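Local coordinates for protein transcriptional regulator (Enterococcus faecalis, PDB 3QFI) that is a putative transcriptional regulator of the LytR-CpsA-Psr family, at residues A[77-82]-A[93-98]. Numbering follows the deposited sequence.
Sequences DKLNHA and NTVQEL
Thr94 reaches across to Leu79 and Ala82, and its side chain is easiest to follow outward from CB, which lies 4.1 Å from CB of Ala82. One branch, OG1, sits beside its own backbone N (chi1 -78°) and turns back to hydrogen-bond the carbonyl O of Met90, one turn earlier in the helix; Val71 N adds a weak bond. The buried hydroxyl thus has polar partners of its own, and toward the 77-82 segment it meets just the methyl of Ala82, with OG1 to CB at 4.0 Å. The other branch, CG2, anti to the backbone N, makes an apolar contact, 3.6 Å from CD1 of Leu79, and also lies near CB of Ala82. A straight helix would separate the CA atoms of Ala82 and Thr94 far more than the 6.9 Å found, so the run 80-98 must bend; residues 93-98 pack against the 67-70/75-78 hairpin and strand 56-62 of the mixed sheet in this LytR-CpsA-Psr family domain. Leu79 follows directly on strand 75-78. With CG anti to its backbone N (chi1 167°), it sets CD1 against the methyls of both Thr94 and Val95, whose CG2 is 3.9 Å away. Leu62 touches both Leu79 and Val95.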
loop_
_atom_site.group_PDB
_atom_site.type_symbol
_atom_site.label_atom_id
_atom_site.label_comp_id
_atom_site.label_asym_id
_atom_site.label_seq_id
_atom_site.Cartn_x
_atom_site.Cartn_y
_atom_site.Cartn_z
ATOM N N ASP A 77 -13.471 -13.036 -3.807
ATOM C CA ASP A 77 -13.360 -12.250 -5.033
ATOM C C ASP A 77 -11.959 -11.665 -5.084
ATOM O O ASP A 77 -11.135 -11.958 -4.229
ATOM C CB ASP A 77 -14.384 -11.109 -5.031
ATOM C CG ASP A 77 -15.018 -10.893 -6.389
ATOM O OD1 ASP A 77 -14.279 -10.858 -7.404
ATOM O OD2 ASP A 77 -16.264 -10.753 -6.438
ATOM N N LYS A 78 -11.679 -10.843 -6.090
ATOM C CA LYS A 78 -10.370 -10.204 -6.167
ATOM C C LYS A 78 -10.392 -9.032 -5.194
ATOM O O LYS A 78 -11.369 -8.286 -5.152
ATOM C CB LYS A 78 -10.076 -9.714 -7.590
ATOM C CG LYS A 78 -11.207 -8.958 -8.250
ATOM C CD LYS A 78 -10.841 -8.552 -9.668
ATOM C CE LYS A 78 -10.254 -9.711 -10.448
ATOM N NZ LYS A 78 -9.860 -9.318 -11.830
ATOM N N LEU A 79 -9.328 -8.913 -4.400
ATOM C CA LEU A 79 -9.159 -7.866 -3.390
ATOM C C LEU A 79 -9.680 -6.487 -3.789
ATOM O O LEU A 79 -10.164 -5.709 -2.969
ATOM C CB LEU A 79 -7.675 -7.747 -3.042
ATOM C CG LEU A 79 -7.223 -6.527 -2.238
ATOM C CD1 LEU A 79 -7.754 -6.627 -0.817
ATOM C CD2 LEU A 79 -5.708 -6.472 -2.234
ATOM N N ASN A 80 -9.559 -6.185 -5.065
ATOM C CA ASN A 80 -9.995 -4.913 -5.587
ATOM C C ASN A 80 -11.446 -4.583 -5.205
ATOM O O ASN A 80 -11.738 -3.470 -4.778
ATOM C CB ASN A 80 -9.841 -4.944 -7.100
ATOM C CG ASN A 80 -9.848 -3.583 -7.693
ATOM O OD1 ASN A 80 -10.077 -3.424 -8.893
ATOM N ND2 ASN A 80 -9.581 -2.569 -6.861
ATOM N N HIS A 81 -12.341 -5.557 -5.357
ATOM C CA HIS A 81 -13.757 -5.371 -5.058
ATOM C C HIS A 81 -14.106 -5.229 -3.588
ATOM O O HIS A 81 -15.278 -5.063 -3.244
ATOM C CB HIS A 81 -14.575 -6.538 -5.602
ATOM C CG HIS A 81 -14.458 -6.728 -7.077
ATOM N ND1 HIS A 81 -14.921 -7.856 -7.716
ATOM C CD2 HIS A 81 -13.924 -5.939 -8.039
ATOM C CE1 HIS A 81 -14.674 -7.759 -9.009
ATOM N NE2 HIS A 81 -14.069 -6.605 -9.232
ATOM N N ALA A 82 -13.114 -5.325 -2.713
ATOM C CA ALA A 82 -13.392 -5.206 -1.283
ATOM C C ALA A 82 -13.931 -3.812 -0.974
ATOM O O ALA A 82 -15.038 -3.658 -0.445
ATOM C CB ALA A 82 -12.130 -5.468 -0.471
ATOM N N ASN A 93 -10.743 -4.946 6.739
ATOM C CA ASN A 93 -10.907 -6.305 7.240
ATOM C C ASN A 93 -10.312 -7.363 6.307
ATOM O O ASN A 93 -9.567 -8.222 6.759
ATOM C CB ASN A 93 -12.389 -6.601 7.509
ATOM C CG ASN A 93 -12.901 -5.910 8.769
ATOM O OD1 ASN A 93 -14.005 -6.179 9.233
ATOM N ND2 ASN A 93 -12.095 -5.020 9.323
ATOM N N THR A 94 -10.639 -7.279 5.018
ATOM C CA THR A 94 -10.158 -8.202 3.991
ATOM C C THR A 94 -8.635 -8.257 3.968
ATOM O O THR A 94 -8.042 -9.337 3.906
ATOM C CB THR A 94 -10.711 -7.784 2.592
ATOM O OG1 THR A 94 -12.070 -8.216 2.482
ATOM C CG2 THR A 94 -9.894 -8.381 1.452
ATOM N N VAL A 95 -8.001 -7.095 4.015
ATOM C CA VAL A 95 -6.551 -7.051 4.045
ATOM C C VAL A 95 -6.030 -7.642 5.377
ATOM O O VAL A 95 -5.026 -8.351 5.369
ATOM C CB VAL A 95 -6.036 -5.599 3.852
ATOM C CG1 VAL A 95 -4.534 -5.553 4.023
ATOM C CG2 VAL A 95 -6.404 -5.094 2.449
ATOM N N GLN A 96 -6.712 -7.362 6.500
ATOM C CA GLN A 96 -6.315 -7.883 7.823
ATOM C C GLN A 96 -6.311 -9.404 7.869
ATOM O O GLN A 96 -5.584 -10.004 8.663
ATOM C CB GLN A 96 -7.242 -7.393 8.953
ATOM C CG GLN A 96 -6.935 -6.012 9.567
ATOM C CD GLN A 96 -7.671 -5.760 10.904
ATOM O OE1 GLN A 96 -8.861 -6.053 11.041
ATOM N NE2 GLN A 96 -6.962 -5.194 11.876
ATOM N N GLU A 97 -7.147 -10.026 7.041
ATOM C CA GLU A 97 -7.219 -11.485 6.974
ATOM C C GLU A 97 -6.166 -12.003 5.992
ATOM O O GLU A 97 -5.574 -13.054 6.205
ATOM C CB GLU A 97 -8.614 -11.948 6.520
ATOM C CG GLU A 97 -9.685 -12.003 7.617
ATOM C CD GLU A 97 -9.381 -13.025 8.722
ATOM O OE1 GLU A 97 -8.510 -12.749 9.581
ATOM O OE2 GLU A 97 -10.015 -14.108 8.728
ATOM N N LEU A 98 -5.940 -11.257 4.919
ATOM C CA LEU A 98 -4.966 -11.637 3.906
ATOM C C LEU A 98 -3.543 -11.642 4.459
ATOM O O LEU A 98 -2.813 -12.602 4.285
ATOM C CB LEU A 98 -5.047 -10.678 2.704
ATOM C CG LEU A 98 -4.012 -10.856 1.577
ATOM C CD1 LEU A 98 -4.070 -12.277 1.041
ATOM C CD2 LEU A 98 -4.294 -9.872 0.463
#